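Local coordinates for protein probable starch synthase 4, chloroplastic/amyloplastic (Arabidopsis thaliana, PDB 6GNE) that is a plant plastid protein of the starch synthase family, a glycosyltransferase of the two-domain GT-B fold, and binds adenosine-5'-diphosphate and glycan, at residues I331-E336 with G450-L455; D427-T432 with F459-K464. All coordinates share one frame; numbering follows the deposited sequence.

Contact 1. Residues I331-E336 with G450-L455; sequences IYRTLE and GFNYAL
Arg333 of helix 324-336 lays its side chain across Asn452 and Leu455 of helix 448-464. CG of Arg333 stands anti to the backbone N (chi1 -170°), where it meets Leu455, and the bend that follows at chi2 turns the rest of the chain alongside Asn452. CG of Arg333 sits 3.5 Å from CD2 of Leu455, a van der Waals contact. Farther out, the guanidinium lies almost flat against the Asn452 amide, the two planes 17° apart, with ND2 of Asn452 over one face, displaced toward the rim, 3.7 Å from NH2 of Arg333. No hydrogen bond passes between the two groups: OD1 of Asn452 is engaged by His329 NE2, one turn or so earlier on the arginine's own helix, while Arg333 NH1 forms a salt bridge with Glu336 OE1 (2.8 Å, a bent, weak hydrogen bond), which helps fix the rotation of the guanidinium. Deeper in, CD2 of Leu455 also comes within 4.1 Å of Thr334 OG1, whose hydrogen bond goes back to Ala330 O. The two helix segments run in roughly the same direction, 37° apart, with axes 11.2 Å apart at closest approach. Beneath them lies the parallel sheet of this Rossmann-like domain: Thr334 rests on Phe341 of strand 340-346, and Leu455 on Ile414 of strand 412-416.

Contact 2. Residues D427-T432 with F459-K464; sequences DIDDDT and FNHYKK
OD2 of Asp429 is gripped from two sources on helix 448-464: Arg457 forms a salt bridge with it, and NE2 of His461 adds a weak hydrogen bond at 3.2 Å. Asp429 sits in a type I beta turn from Asp427 to Asp430, part of the loop between helix 419-424 and strand 441-443 in the C-terminal Rossmann-like domain of the GT-B fold. An Asx turn shapes this loop: OD1 of Asp427 accepts the backbone N of Asp429 at 2.8 Å, on the anti side of the carboxylate. The other oxygen, OD2 of Asp427, pairs with Arg457 and with the backbone N of Thr442, so the carboxylate that shapes the turn is itself tied to the helix and strand beside it.

The turn presents two successive side chains to His461. Asp429 arrives at the ring edge, its carboxylate turned 35° from the ring plane, and NE2 of His461 gives OD1 of Asp429 a second weak, bent hydrogen bond at 2.9 Å. The stronger partner of Asp429 is Arg457, whose salt bridge would favour a charged carboxylate. One turn apart on the same helix, Arg457 and His461 thus both hold the loop, while Trp469 and Leu472 of helix 466-477 touch His461 and Ile428 respectively. Ile428 takes the ring's face instead. It carries CG1 between its backbone N and carbonyl carbon (chi1 72°), and from there CD1 of Ile428 reaches over the imidazole of His461 in a CH-pi contact, 3.7 Å from the ring centroid and 22° off its normal, with ND1 of His461 3.5 Å from that same CD1.

Overall arrangement
Coming from the N terminus, the chain first meets these contacts at helix 324-336, between strands 311-317 and 340-346 of the six-stranded parallel sheet. It runs on to the loop at 427-432, then through edge strand 441-443 into helix 448-464, which serves both contacts. Contact 1 closes a long loop of 113 intervening residues; contact 2 closes a short one of 26. Since the segments alternate along the chain, the two closures cross. Their centres lie 14 Å apart, and they touch where Thr334 CG2 packs 3.9 Å from Phe459 CZ. Helix 448-464 thus meets helix 324-336 through contact 1 and the loop before strand 441-443 through contact 2.

Contact 1. Residues I331-E336 with G450-L455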
ATOM      1  N   ILE A 331      -6.940  18.360  13.980  1.00 31.04           N
ATOM      2  CA  ILE A 331      -8.188  18.957  13.596  1.00 32.51           C
ATOM      3  C   ILE A 331      -8.374  20.261  14.378  1.00 33.48           C
ATOM      4  O   ILE A 331      -8.592  21.325  13.783  1.00 33.61           O
ATOM      5  CB  ILE A 331      -9.385  18.020  13.824  1.00 33.81           C
ATOM      6  CG1 ILE A 331      -9.353  16.860  12.831  1.00 33.19           C
ATOM      7  CG2 ILE A 331     -10.716  18.763  13.654  1.00 35.61           C
ATOM      8  CD1 ILE A 331     -10.223  15.675  13.242  1.00 34.13           C
ATOM      9  N   TYR A 332      -8.266  20.167  15.692  1.00 33.68           N
ATOM     10  CA  TYR A 332      -8.487  21.320  16.564  1.00 35.29           C
ATOM     11  C   TYR A 332      -7.400  22.368  16.440  1.00 34.41           C
ATOM     12  O   TYR A 332      -7.681  23.551  16.488  1.00 34.64           O
ATOM     13  CB  TYR A 332      -8.662  20.888  18.041  1.00 36.34           C
ATOM     14  CG  TYR A 332      -9.867  20.028  18.250  1.00 36.37           C
ATOM     15  CD1 TYR A 332     -11.097  20.592  18.433  1.00 37.43           C
ATOM     16  CD2 TYR A 332      -9.765  18.622  18.214  1.00 35.91           C
ATOM     17  CE1 TYR A 332     -12.216  19.802  18.623  1.00 38.72           C
ATOM     18  CE2 TYR A 332     -10.874  17.803  18.408  1.00 36.52           C
ATOM     19  CZ  TYR A 332     -12.107  18.399  18.615  1.00 38.09           C
ATOM     20  OH  TYR A 332     -13.247  17.652  18.816  1.00 39.27           O
ATOM     21  N   ARG A 333      -6.166  21.933  16.265  1.00 33.89           N
ATOM     22  CA  ARG A 333      -5.070  22.876  16.169  1.00 34.54           C
ATOM     23  C   ARG A 333      -5.151  23.705  14.873  1.00 33.79           C
ATOM     24  O   ARG A 333      -4.893  24.921  14.869  1.00 33.91           O
ATOM     25  CB  ARG A 333      -3.728  22.141  16.252  1.00 34.49           C
ATOM     26  CG  ARG A 333      -2.530  23.060  16.411  1.00 35.45           C
ATOM     27  CD  ARG A 333      -2.694  23.937  17.643  1.00 38.62           C
ATOM     28  NE  ARG A 333      -1.430  24.514  18.056  1.00 40.54           N
ATOM     29  CZ  ARG A 333      -1.251  25.225  19.160  1.00 42.76           C
ATOM     30  NH1 ARG A 333      -2.261  25.474  19.981  1.00 45.15           N
ATOM     31  NH2 ARG A 333      -0.047  25.670  19.464  1.00 42.96           N
ATOM     32  N   THR A 334      -5.478  23.020  13.785  1.00 32.80           N
ATOM     33  CA  THR A 334      -5.658  23.637  12.498  1.00 33.08           C
ATOM     34  C   THR A 334      -6.700  24.728  12.602  1.00 34.84           C
ATOM     35  O   THR A 334      -6.493  25.839  12.099  1.00 35.23           O
ATOM     36  CB  THR A 334      -6.088  22.607  11.451  1.00 32.23           C
ATOM     37  OG1 THR A 334      -5.009  21.709  11.182  1.00 30.54           O
ATOM     38  CG2 THR A 334      -6.500  23.283  10.160  1.00 32.68           C
ATOM     39  N   LEU A 335      -7.817  24.389  13.222  1.00 36.12           N
ATOM     40  CA  LEU A 335      -8.863  25.334  13.482  1.00 38.85           C
ATOM     41  C   LEU A 335      -8.371  26.510  14.377  1.00 40.54           C
ATOM     42  O   LEU A 335      -8.626  27.675  14.073  1.00 43.68           O
ATOM     43  CB  LEU A 335     -10.018  24.604  14.146  1.00 40.34           C
ATOM     44  CG  LEU A 335     -11.263  25.400  14.478  1.00 42.87           C
ATOM     45  CD1 LEU A 335     -11.865  25.947  13.201  1.00 44.23           C
ATOM     46  CD2 LEU A 335     -12.256  24.549  15.197  1.00 44.15           C
ATOM     47  N   GLU A 336      -7.654  26.207  15.451  1.00 39.56           N
ATOM     48  CA  GLU A 336      -7.131  27.230  16.348  1.00 40.46           C
ATOM     49  C   GLU A 336      -6.207  28.222  15.615  1.00 39.53           C
ATOM     50  O   GLU A 336      -6.244  29.423  15.873  1.00 40.13           O
ATOM     51  CB  GLU A 336      -6.384  26.563  17.513  1.00 40.62           C
ATOM     52  CG  GLU A 336      -5.884  27.529  18.574  1.00 42.15           C
ATOM     53  CD  GLU A 336      -5.293  26.829  19.780  1.00 42.83           C
ATOM     54  OE1 GLU A 336      -5.037  25.598  19.739  1.00 42.19           O
ATOM     55  OE2 GLU A 336      -5.018  27.532  20.762  1.00 44.31           O
ATOM     56  N   GLY A 450       5.591  18.171  19.411  1.00 43.30           N
ATOM     57  CA  GLY A 450       6.353  17.975  18.199  1.00 41.35           C
ATOM     58  C   GLY A 450       5.554  18.356  16.971  1.00 40.79           C
ATOM     59  O   GLY A 450       6.034  19.122  16.115  1.00 39.85           O
ATOM     60  N   PHE A 451       4.329  17.832  16.897  1.00 39.65           N
ATOM     61  CA  PHE A 451       3.449  18.110  15.782  1.00 38.52           C
ATOM     62  C   PHE A 451       3.167  19.613  15.654  1.00 36.65           C
ATOM     63  O   PHE A 451       3.219  20.160  14.539  1.00 35.58           O
ATOM     64  CB  PHE A 451       2.129  17.269  15.890  1.00 40.66           C
ATOM     65  CG  PHE A 451       1.157  17.513  14.764  1.00 40.96           C
ATOM     66  CD1 PHE A 451       1.270  16.818  13.587  1.00 40.20           C
ATOM     67  CD2 PHE A 451       0.177  18.513  14.860  1.00 43.94           C
ATOM     68  CE1 PHE A 451       0.448  17.064  12.506  1.00 40.55           C
ATOM     69  CE2 PHE A 451      -0.674  18.780  13.780  1.00 44.31           C
ATOM     70  CZ  PHE A 451      -0.527  18.032  12.594  1.00 43.58           C
ATOM     71  N   ASN A 452       2.865  20.272  16.778  1.00 36.20           N
ATOM     72  CA  ASN A 452       2.569  21.739  16.802  1.00 35.44           C
ATOM     73  C   ASN A 452       3.633  22.602  16.149  1.00 34.94           C
ATOM     74  O   ASN A 452       3.316  23.499  15.380  1.00 34.12           O
ATOM     75  CB  ASN A 452       2.306  22.246  18.214  1.00 36.26           C
ATOM     76  CG  ASN A 452       0.934  21.817  18.767  1.00 37.58           C
ATOM     77  OD1 ASN A 452       0.118  21.188  18.083  1.00 37.91           O
ATOM     78  ND2 ASN A 452       0.687  22.130  20.022  1.00 38.21           N
ATOM     79  N   TYR A 453       4.899  22.318  16.422  1.00 35.81           N
ATOM     80  CA  TYR A 453       5.992  23.097  15.840  1.00 37.00           C
ATOM     81  C   TYR A 453       6.050  22.958  14.322  1.00 36.29           C
ATOM     82  O   TYR A 453       6.229  23.957  13.631  1.00 37.40           O
ATOM     83  CB  TYR A 453       7.334  22.747  16.495  1.00 38.31           C
ATOM     84  CG  TYR A 453       8.471  23.683  16.119  1.00 39.66           C
ATOM     85  CD1 TYR A 453       8.336  25.083  16.282  1.00 40.80           C
ATOM     86  CD2 TYR A 453       9.686  23.181  15.567  1.00 39.62           C
ATOM     87  CE1 TYR A 453       9.364  25.940  15.933  1.00 41.83           C
ATOM     88  CE2 TYR A 453      10.714  24.035  15.211  1.00 40.85           C
ATOM     89  CZ  TYR A 453      10.554  25.409  15.404  1.00 42.18           C
ATOM     90  OH  TYR A 453      11.567  26.280  15.070  1.00 44.25           O
ATOM     91  N   ALA A 454       5.862  21.753  13.793  1.00 35.42           N
ATOM     92  CA  ALA A 454       5.771  21.584  12.344  1.00 34.98           C
ATOM     93  C   ALA A 454       4.549  22.298  11.745  1.00 35.80           C
ATOM     94  O   ALA A 454       4.659  22.946  10.707  1.00 35.92           O
ATOM     95  CB  ALA A 454       5.757  20.116  11.964  1.00 33.45           C
ATOM     96  N   LEU A 455       3.399  22.181  12.395  1.00 37.08           N
ATOM     97  CA  LEU A 455       2.190  22.817  11.900  1.00 38.57           C
ATOM     98  C   LEU A 455       2.298  24.354  11.944  1.00 40.71           C
ATOM     99  O   LEU A 455       1.946  25.029  10.971  1.00 41.47           O
ATOM    100  CB  LEU A 455       0.983  22.328  12.684  1.00 39.60           C
ATOM    101  CG  LEU A 455      -0.378  22.689  12.084  1.00 41.16           C
ATOM    102  CD1 LEU A 455      -0.680  21.836  10.871  1.00 40.55           C
ATOM    103  CD2 LEU A 455      -1.500  22.490  13.091  1.00 43.53           C
TER

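Contact 2. Residues D427-T432 with F459-K464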
ATOM      1  N   ASP A 427      12.191  18.408   5.678  1.00 33.54           N
ATOM      2  CA  ASP A 427      11.859  19.729   6.215  1.00 33.44           C
ATOM      3  C   ASP A 427      12.608  20.872   5.516  1.00 33.33           C
ATOM      4  O   ASP A 427      13.843  20.853   5.438  1.00 33.21           O
ATOM      5  CB  ASP A 427      12.163  19.748   7.727  1.00 34.38           C
ATOM      6  CG  ASP A 427      11.486  20.880   8.451  1.00 34.97           C
ATOM      7  OD1 ASP A 427      12.037  21.999   8.481  1.00 35.22           O
ATOM      8  OD2 ASP A 427      10.400  20.639   9.026  1.00 35.75           O
ATOM      9  N   ILE A 428      11.853  21.861   5.042  1.00 33.08           N
ATOM     10  CA  ILE A 428      12.434  23.054   4.379  1.00 35.12           C
ATOM     11  C   ILE A 428      13.238  23.987   5.305  1.00 36.47           C
ATOM     12  O   ILE A 428      14.048  24.757   4.807  1.00 37.30           O
ATOM     13  CB  ILE A 428      11.397  23.893   3.585  1.00 35.01           C
ATOM     14  CG1 ILE A 428      10.447  24.661   4.519  1.00 35.62           C
ATOM     15  CG2 ILE A 428      10.612  22.996   2.642  1.00 34.15           C
ATOM     16  CD1 ILE A 428       9.370  25.485   3.829  1.00 35.76           C
ATOM     17  N   ASP A 429      13.034  23.903   6.622  1.00 37.23           N
ATOM     18  CA  ASP A 429      13.820  24.672   7.592  1.00 38.88           C
ATOM     19  C   ASP A 429      15.074  23.939   8.153  1.00 38.64           C
ATOM     20  O   ASP A 429      15.799  24.527   8.925  1.00 40.94           O
ATOM     21  CB  ASP A 429      12.925  25.205   8.726  1.00 39.65           C
ATOM     22  CG  ASP A 429      11.816  26.192   8.223  1.00 41.58           C
ATOM     23  OD1 ASP A 429      12.015  26.978   7.256  1.00 41.76           O
ATOM     24  OD2 ASP A 429      10.702  26.195   8.823  1.00 42.85           O
ATOM     25  N   ASP A 430      15.360  22.703   7.763  1.00 37.91           N
ATOM     26  CA  ASP A 430      16.608  22.007   8.196  1.00 39.21           C
ATOM     27  C   ASP A 430      17.765  22.256   7.198  1.00 41.22           C
ATOM     28  O   ASP A 430      17.789  21.704   6.083  1.00 40.60           O
ATOM     29  CB  ASP A 430      16.328  20.493   8.330  1.00 37.96           C
ATOM     30  CG  ASP A 430      17.516  19.695   8.905  1.00 38.54           C
ATOM     31  OD1 ASP A 430      18.620  20.247   9.100  1.00 39.00           O
ATOM     32  OD2 ASP A 430      17.326  18.481   9.140  1.00 37.24           O
ATOM     33  N   ASP A 431      18.722  23.076   7.603  1.00 43.94           N
ATOM     34  CA  ASP A 431      19.873  23.444   6.758  1.00 46.34           C
ATOM     35  C   ASP A 431      20.703  22.246   6.318  1.00 46.88           C
ATOM     36  O   ASP A 431      21.234  22.266   5.215  1.00 49.90           O
ATOM     37  CB  ASP A 431      20.815  24.438   7.473  1.00 49.50           C
ATOM     38  CG  ASP A 431      20.136  25.769   7.821  1.00 51.01           C
ATOM     39  OD1 ASP A 431      18.911  25.916   7.560  1.00 51.76           O
ATOM     40  OD2 ASP A 431      20.814  26.671   8.362  1.00 52.03           O
ATOM     41  N   THR A 432      20.812  21.211   7.165  1.00 45.71           N
ATOM     42  CA  THR A 432      21.627  20.015   6.857  1.00 45.22           C
ATOM     43  C   THR A 432      21.138  19.213   5.680  1.00 42.85           C
ATOM     44  O   THR A 432      21.922  18.459   5.110  1.00 43.63           O
ATOM     45  CB  THR A 432      21.767  19.010   8.042  1.00 44.92           C
ATOM     46  OG1 THR A 432      20.507  18.365   8.297  1.00 42.89           O
ATOM     47  CG2 THR A 432      22.283  19.705   9.299  1.00 46.07           C
ATOM     48  N   PHE A 459       2.020  26.787   8.672  1.00 35.27           N
ATOM     49  CA  PHE A 459       1.056  27.908   8.603  1.00 36.56           C
ATOM     50  C   PHE A 459       1.726  29.254   8.418  1.00 37.55           C
ATOM     51  O   PHE A 459       1.264  30.054   7.628  1.00 36.31           O
ATOM     52  CB  PHE A 459       0.125  27.957   9.820  1.00 37.35           C
ATOM     53  CG  PHE A 459      -1.087  27.074   9.684  1.00 36.98           C
ATOM     54  CD1 PHE A 459      -0.954  25.731   9.351  1.00 35.85           C
ATOM     55  CD2 PHE A 459      -2.353  27.591   9.882  1.00 38.28           C
ATOM     56  CE1 PHE A 459      -2.059  24.928   9.214  1.00 36.45           C
ATOM     57  CE2 PHE A 459      -3.473  26.799   9.762  1.00 38.29           C
ATOM     58  CZ  PHE A 459      -3.323  25.458   9.427  1.00 37.85           C
ATOM     59  N   ASN A 460       2.824  29.483   9.132  1.00 40.22           N
ATOM     60  CA  ASN A 460       3.677  30.685   8.941  1.00 42.66           C
ATOM     61  C   ASN A 460       4.175  30.812   7.503  1.00 42.72           C
ATOM     62  O   ASN A 460       3.982  31.857   6.883  1.00 44.57           O
ATOM     63  CB  ASN A 460       4.891  30.691   9.905  1.00 43.82           C
ATOM     64  CG  ASN A 460       4.515  31.089  11.350  1.00 45.29           C
ATOM     65  OD1 ASN A 460       3.327  31.280  11.711  1.00 44.77           O
ATOM     66  ND2 ASN A 460       5.540  31.196  12.196  1.00 46.30           N
ATOM     67  N   HIS A 461       4.809  29.759   6.982  1.00 41.90           N
ATOM     68  CA  HIS A 461       5.314  29.752   5.598  1.00 43.15           C
ATOM     69  C   HIS A 461       4.192  30.039   4.588  1.00 43.18           C
ATOM     70  O   HIS A 461       4.369  30.865   3.704  1.00 44.46           O
ATOM     71  CB  HIS A 461       6.039  28.444   5.257  1.00 43.32           C
ATOM     72  CG  HIS A 461       7.479  28.413   5.677  1.00 46.59           C
ATOM     73  ND1 HIS A 461       8.513  28.707   4.811  1.00 49.16           N
ATOM     74  CD2 HIS A 461       8.065  28.124   6.875  1.00 49.47           C
ATOM     75  CE1 HIS A 461       9.673  28.592   5.458  1.00 52.78           C
ATOM     76  NE2 HIS A 461       9.433  28.234   6.712  1.00 50.61           N
ATOM     77  N   TYR A 462       3.031  29.399   4.759  1.00 41.77           N
ATOM     78  CA  TYR A 462       1.895  29.595   3.866  1.00 41.31           C
ATOM     79  C   TYR A 462       1.404  31.043   3.889  1.00 44.48           C
ATOM     80  O   TYR A 462       1.225  31.639   2.847  1.00 46.39           O
ATOM     81  CB  TYR A 462       0.751  28.616   4.213  1.00 38.79           C
ATOM     82  CG  TYR A 462      -0.507  28.812   3.393  1.00 38.15           C
ATOM     83  CD1 TYR A 462      -1.491  29.718   3.787  1.00 37.58           C
ATOM     84  CD2 TYR A 462      -0.712  28.105   2.196  1.00 37.21           C
ATOM     85  CE1 TYR A 462      -2.639  29.900   3.030  1.00 38.10           C
ATOM     86  CE2 TYR A 462      -1.869  28.281   1.433  1.00 36.88           C
ATOM     87  CZ  TYR A 462      -2.819  29.186   1.852  1.00 37.59           C
ATOM     88  OH  TYR A 462      -3.954  29.393   1.116  1.00 38.73           O
ATOM     89  N   LYS A 463       1.196  31.594   5.081  1.00 47.44           N
ATOM     90  CA  LYS A 463       0.631  32.938   5.269  1.00 50.32           C
ATOM     91  C   LYS A 463       1.580  34.099   4.963  1.00 52.31           C
ATOM     92  O   LYS A 463       1.133  35.095   4.438  1.00 53.12           O
ATOM     93  CB  LYS A 463       0.154  33.129   6.713  1.00 54.13           C
ATOM     94  CG  LYS A 463      -1.151  32.443   7.106  1.00 57.70           C
ATOM     95  CD  LYS A 463      -1.715  33.068   8.380  1.00 62.05           C
ATOM     96  CE  LYS A 463      -2.983  32.354   8.855  1.00 64.30           C
ATOM     97  NZ  LYS A 463      -2.637  31.239   9.781  1.00 65.29           N
ATOM     98  N   LYS A 464       2.862  34.008   5.324  1.00 54.69           N
ATOM     99  CA  LYS A 464       3.732  35.214   5.349  1.00 57.99           C
ATOM    100  C   LYS A 464       4.237  35.640   3.942  1.00 57.49           C
ATOM    101  O   LYS A 464       4.429  36.832   3.695  1.00 58.78           O
ATOM    102  CB  LYS A 464       4.897  35.087   6.376  1.00 62.32           C
ATOM    103  CG  LYS A 464       6.311  34.800   5.794  1.00 66.49           C
ATOM    104  CD  LYS A 464       7.353  34.230   6.791  1.00 68.40           C
ATOM    105  CE  LYS A 464       8.063  35.274   7.696  1.00 70.32           C
ATOM    106  NZ  LYS A 464       9.274  35.934   7.099  1.00 70.91           N
TER
HETATM  107  O   HOH W   1      10.232  28.479   9.460  1.00 43.14           O